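PDB 6B1Z: glutamate--tRNA ligase from Elizabethkingia anophelis, which probably catalyses the ATP-dependent attachment of glutamate to its cognate tRNA, as a class I aminoacyl-tRNA synthetase. Local coordinates for residues G22-L26 with V280-F285; L26-T31 with L256-L260. One frame throughout, in Å; residues are numbered along the deposited sequence.

Interaction 1: G22-L26 with V280-F285; sequences GPLHL and VFPLNF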
loop_
_atom_site.group_PDB
_atom_site.type_symbol
_atom_site.label_atom_id
_atom_site.label_comp_id
_atom_site.label_asym_id
_atom_site.label_seq_id
_atom_site.Cartn_x
_atom_site.Cartn_y
_atom_site.Cartn_z
ATOM N N GLY A 22 0.817 3.901 -13.309
ATOM C CA GLY A 22 1.172 2.649 -12.678
ATOM C C GLY A 22 0.383 2.438 -11.401
ATOM O O GLY A 22 -0.546 3.190 -11.096
ATOM N N PRO A 23 0.743 1.422 -10.623
ATOM C CA PRO A 23 -0.027 1.104 -9.417
ATOM C C PRO A 23 0.336 2.003 -8.244
ATOM O O PRO A 23 1.401 2.622 -8.196
ATOM C CB PRO A 23 0.375 -0.342 -9.123
ATOM C CG PRO A 23 1.797 -0.407 -9.603
ATOM C CD PRO A 23 1.855 0.479 -10.836
ATOM N N LEU A 24 -0.574 2.033 -7.275
ATOM C CA LEU A 24 -0.285 2.658 -5.987
ATOM C C LEU A 24 0.773 1.864 -5.231
ATOM O O LEU A 24 0.705 0.632 -5.152
ATOM C CB LEU A 24 -1.555 2.741 -5.144
ATOM C CG LEU A 24 -2.669 3.656 -5.638
ATOM C CD1 LEU A 24 -3.812 3.607 -4.646
ATOM C CD2 LEU A 24 -2.157 5.083 -5.829
ATOM N N HIS A 25 1.761 2.570 -4.685
ATOM C CA HIS A 25 2.708 1.996 -3.749
ATOM C C HIS A 25 2.189 2.200 -2.324
ATOM O O HIS A 25 1.199 2.888 -2.096
ATOM C CB HIS A 25 4.093 2.632 -3.923
ATOM C CG HIS A 25 4.754 2.309 -5.229
ATOM N ND1 HIS A 25 5.892 1.534 -5.316
ATOM C CD2 HIS A 25 4.443 2.666 -6.499
ATOM C CE1 HIS A 25 6.250 1.421 -6.583
ATOM N NE2 HIS A 25 5.393 2.104 -7.321
ATOM N N LEU A 26 2.879 1.583 -1.364
ATOM C CA LEU A 26 2.474 1.705 0.035
ATOM C C LEU A 26 2.451 3.160 0.490
ATOM O O LEU A 26 1.541 3.576 1.218
ATOM C CB LEU A 26 3.398 0.879 0.921
ATOM C CG LEU A 26 2.801 0.240 2.165
ATOM C CD1 LEU A 26 1.658 -0.698 1.794
ATOM C CD2 LEU A 26 3.899 -0.517 2.891
ATOM N N VAL A 280 4.187 -5.297 -2.645
ATOM C CA VAL A 280 4.420 -3.860 -2.615
ATOM C C VAL A 280 3.229 -3.052 -3.104
ATOM O O VAL A 280 3.168 -1.843 -2.820
ATOM C CB VAL A 280 5.687 -3.487 -3.412
ATOM C CG1 VAL A 280 6.923 -4.019 -2.696
ATOM C CG2 VAL A 280 5.606 -4.021 -4.834
ATOM N N PHE A 281 2.265 -3.662 -3.787
ATOM C CA PHE A 281 1.084 -2.955 -4.266
ATOM C C PHE A 281 -0.168 -3.525 -3.606
ATOM O O PHE A 281 -0.196 -4.715 -3.274
ATOM C CB PHE A 281 0.974 -3.094 -5.792
ATOM C CG PHE A 281 2.250 -2.756 -6.521
ATOM C CD1 PHE A 281 2.943 -1.587 -6.239
ATOM C CD2 PHE A 281 2.761 -3.627 -7.471
ATOM C CE1 PHE A 281 4.120 -1.278 -6.915
ATOM C CE2 PHE A 281 3.939 -3.326 -8.151
ATOM C CZ PHE A 281 4.614 -2.152 -7.867
ATOM N N PRO A 282 -1.220 -2.718 -3.398
ATOM C CA PRO A 282 -2.434 -3.280 -2.770
ATOM C C PRO A 282 -3.099 -4.362 -3.606
ATOM O O PRO A 282 -3.607 -5.343 -3.045
ATOM C CB PRO A 282 -3.339 -2.048 -2.583
ATOM C CG PRO A 282 -2.841 -1.049 -3.615
ATOM C CD PRO A 282 -1.347 -1.270 -3.660
ATOM N N LEU A 283 -3.099 -4.216 -4.935
ATOM C CA LEU A 283 -3.756 -5.135 -5.852
ATOM C C LEU A 283 -2.756 -5.609 -6.893
ATOM O O LEU A 283 -1.742 -4.953 -7.154
ATOM C CB LEU A 283 -4.944 -4.467 -6.566
ATOM C CG LEU A 283 -5.850 -3.543 -5.763
ATOM C CD1 LEU A 283 -6.897 -2.900 -6.681
ATOM C CD2 LEU A 283 -6.538 -4.298 -4.646
ATOM N N ASN A 284 -3.076 -6.749 -7.512
ATOM C CA ASN A 284 -2.305 -7.255 -8.641
ATOM C C ASN A 284 -2.040 -6.157 -9.665
ATOM O O ASN A 284 -2.954 -5.419 -10.044
ATOM C CB ASN A 284 -3.069 -8.388 -9.326
ATOM C CG ASN A 284 -2.800 -9.741 -8.714
ATOM O OD1 ASN A 284 -2.328 -9.849 -7.589
ATOM N ND2 ASN A 284 -3.108 -10.791 -9.464
ATOM N N PHE A 285 -0.791 -6.057 -10.116
ATOM C CA PHE A 285 -0.439 -5.175 -11.228
ATOM C C PHE A 285 0.405 -5.925 -12.247
ATOM O O PHE A 285 1.480 -6.433 -11.913
ATOM C CB PHE A 285 0.318 -3.939 -10.749
ATOM C CG PHE A 285 0.725 -3.028 -11.870
ATOM C CD1 PHE A 285 -0.222 -2.261 -12.531
ATOM C CD2 PHE A 285 2.048 -2.961 -12.280
ATOM C CE1 PHE A 285 0.148 -1.425 -13.583
ATOM C CE2 PHE A 285 2.430 -2.126 -13.329
ATOM C CZ PHE A 285 1.477 -1.358 -13.978
HETATM O O HOH W 1 5.020 -0.110 -2.141
#
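The sequence HLGG that begins at H25 is this enzyme's version of the class I HIGH motif, which in relatives helps to bind ATP. It starts helix 26-41 of the catalytic domain, with H25 at the N-cap position. Residues 22-26 lead into this helix and pack against 280-285, the segment that runs from the loop after helix 270-276 into strand 285-286. Both segments are mainly loop, and direct hydrogen bonds between them are lacking. At V280 the link is a water bridge. Water 1 accepts from L26 N at 2.8 Å and donates to V280 O at 2.6 Å, which links the first turn of the helix to the loop. F281 meets three residues in a row. Its ring lies over P23, with P23 CG 3.6 Å from the ring centroid and almost on the ring normal, a CH-pi contact. Its edge points at the face of H25 in a T-shaped pair, centroids 5.0 Å apart and planes at 89°. F281 CD1 also comes within 3.3 Å of L24 O. P282 closes over the same carbonyl, and L24 O has no polar partner in the model. L283 and N284 make no contact with residues 22-26. Here L283 O accepts a hydrogen bond from Y65 of helix 62-73, whose side chain also touches P23, F281 and P282. F285 begins the short strand 285-286 and brings in the second aromatic face. P23 thus packs on two phenylalanine rings, and its CD sits 3.5 Å from the F285 ring centroid, 4° off the normal.

Interaction 2: L26-T31 with L256-L260; sequences LGGVRT and LSLIL. With EDO (1,2-ethanediol), chain R.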
loop_
_atom_site.group_PDB
_atom_site.type_symbol
_atom_site.label_atom_id
_atom_site.label_comp_id
_atom_site.label_asym_id
_atom_site.label_seq_id
_atom_site.Cartn_x
_atom_site.Cartn_y
_atom_site.Cartn_z
ATOM N N LEU A 26 2.879 1.583 -1.364
ATOM C CA LEU A 26 2.474 1.705 0.035
ATOM C C LEU A 26 2.451 3.160 0.490
ATOM O O LEU A 26 1.541 3.576 1.218
ATOM C CB LEU A 26 3.398 0.879 0.921
ATOM C CG LEU A 26 2.801 0.240 2.165
ATOM C CD1 LEU A 26 1.658 -0.698 1.794
ATOM C CD2 LEU A 26 3.899 -0.517 2.891
ATOM N N GLY A 27 3.444 3.952 0.078
ATOM C CA GLY A 27 3.424 5.368 0.414
ATOM C C GLY A 27 2.179 6.075 -0.088
ATOM O O GLY A 27 1.623 6.936 0.597
ATOM N N GLY A 28 1.716 5.721 -1.294
ATOM C CA GLY A 28 0.520 6.355 -1.821
ATOM C C GLY A 28 -0.744 5.941 -1.090
ATOM O O GLY A 28 -1.631 6.760 -0.858
ATOM N N VAL A 29 -0.834 4.665 -0.706
ATOM C CA VAL A 29 -1.951 4.208 0.115
ATOM C C VAL A 29 -1.991 4.976 1.424
ATOM O O VAL A 29 -3.063 5.395 1.880
ATOM C CB VAL A 29 -1.836 2.697 0.372
ATOM C CG1 VAL A 29 -2.921 2.232 1.365
ATOM C CG2 VAL A 29 -1.931 1.935 -0.948
ATOM N N ARG A 30 -0.822 5.167 2.047
ATOM C CA ARG A 30 -0.776 5.892 3.321
ATOM C C ARG A 30 -1.217 7.336 3.157
ATOM O O ARG A 30 -1.962 7.859 3.999
ATOM C CB ARG A 30 0.613 5.834 3.949
ATOM C CG ARG A 30 0.618 6.407 5.390
ATOM C CD ARG A 30 1.992 6.515 6.003
ATOM N NE ARG A 30 2.876 7.328 5.179
ATOM C CZ ARG A 30 4.175 7.477 5.402
ATOM N NH1 ARG A 30 4.758 6.919 6.463
ATOM N NH2 ARG A 30 4.887 8.204 4.556
ATOM N N THR A 31 -0.762 8.001 2.093
ATOM C CA THR A 31 -1.189 9.376 1.853
ATOM C C THR A 31 -2.698 9.456 1.682
ATOM O O THR A 31 -3.365 10.301 2.301
ATOM C CB THR A 31 -0.467 9.941 0.635
ATOM O OG1 THR A 31 0.925 10.070 0.953
ATOM C CG2 THR A 31 -1.052 11.324 0.283
ATOM N N LEU A 256 4.781 14.049 4.475
ATOM C CA LEU A 256 4.998 12.769 5.135
ATOM C C LEU A 256 6.350 12.180 4.749
ATOM O O LEU A 256 6.678 12.073 3.562
ATOM C CB LEU A 256 3.869 11.811 4.749
ATOM C CG LEU A 256 2.456 12.348 4.997
ATOM C CD1 LEU A 256 1.420 11.459 4.304
ATOM C CD2 LEU A 256 2.172 12.412 6.502
ATOM N N SER A 257 7.126 11.782 5.747
ATOM C CA SER A 257 8.452 11.234 5.484
ATOM C C SER A 257 8.343 9.874 4.801
ATOM O O SER A 257 7.426 9.096 5.074
ATOM C CB SER A 257 9.237 11.124 6.793
ATOM O OG SER A 257 9.406 12.423 7.358
ATOM N N LEU A 258 9.283 9.595 3.896
ATOM C CA LEU A 258 9.254 8.337 3.155
ATOM C C LEU A 258 9.355 7.145 4.101
ATOM O O LEU A 258 10.064 7.187 5.110
ATOM C CB LEU A 258 10.405 8.302 2.141
ATOM C CG LEU A 258 10.325 9.387 1.061
ATOM C CD1 LEU A 258 11.566 9.354 0.174
ATOM C CD2 LEU A 258 9.067 9.240 0.229
ATOM N N ILE A 259 8.619 6.084 3.768
ATOM C CA ILE A 259 8.689 4.832 4.510
ATOM C C ILE A 259 10.073 4.229 4.329
ATOM O O ILE A 259 10.607 4.181 3.214
ATOM C CB ILE A 259 7.585 3.880 4.034
ATOM C CG1 ILE A 259 6.206 4.501 4.294
ATOM C CG2 ILE A 259 7.730 2.509 4.707
ATOM C CD1 ILE A 259 5.051 3.806 3.597
ATOM N N LEU A 260 10.663 3.777 5.426
ATOM C CA LEU A 260 12.027 3.279 5.408
ATOM C C LEU A 260 12.077 1.769 5.157
ATOM O O LEU A 260 11.099 1.038 5.350
ATOM C CB LEU A 260 12.724 3.631 6.722
ATOM C CG LEU A 260 12.736 5.127 7.042
ATOM C CD1 LEU A 260 13.338 5.359 8.406
ATOM C CD2 LEU A 260 13.511 5.898 5.984
HETATM C C1 EDO R . 5.278 10.306 8.088
HETATM O O1 EDO R . 6.013 11.523 8.307
HETATM C C2 EDO R . 5.601 9.333 9.214
HETATM O O2 EDO R . 6.972 8.934 9.067
HETATM O O HOH W 2 7.618 7.127 7.183
#
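The guanidinium of R30 is covered on both faces. I259 CG1 lies over one face, 3.6 Å from R30 NH1. A molecule of 1,2-ethanediol, probably from the crystallisation liquor, lies over the other. In the plane of the group, R30 NH2 donates a 2.7 Å hydrogen bond to S257 O. Water 2 accepts from R30 NH1 at 3.0 Å and donates to the same S257 O at 2.9 Å, so this carbonyl receives two bonds. S257 N donates to EDO O1 at 2.8 Å, and the diol is also hydrogen-bonded to H340 O and A342 O. Van der Waals contacts complete the interface. I259 CD1 reaches the start of the helix, 3.9 Å from G27 N, and makes an apolar contact with L26 CB at 4.3 Å. One turn on, L256 CD1 meets T31 OG1 at 3.7 Å. The first turns of helix 26-41 pack against the loop leaving strand 252-256 and also touch helix 304-312, where V311 meets L26 and R30.

How the interactions relate
Both contacts involve the HIGH-motif end of helix 26-41. Interaction 1 involves the loop that enters the helix, and interaction 2 its first turns. L26 belongs to both, and V29 CG2 joins them by packing at 4.1 Å from P282 CG and 4.3 Å from L24 CB. Their partners, 256-260 and 280-285, flank helix 270-276 along the chain. Interaction 1 is only partly buried, with H25 exposed, and relies on proline, aromatic rings and one bridging water. Interaction 2 is the buried one. It buries the guanidinium of R30, which donates hydrogen bonds to backbone carbonyls, L314 O beyond the two segments among them, and to water.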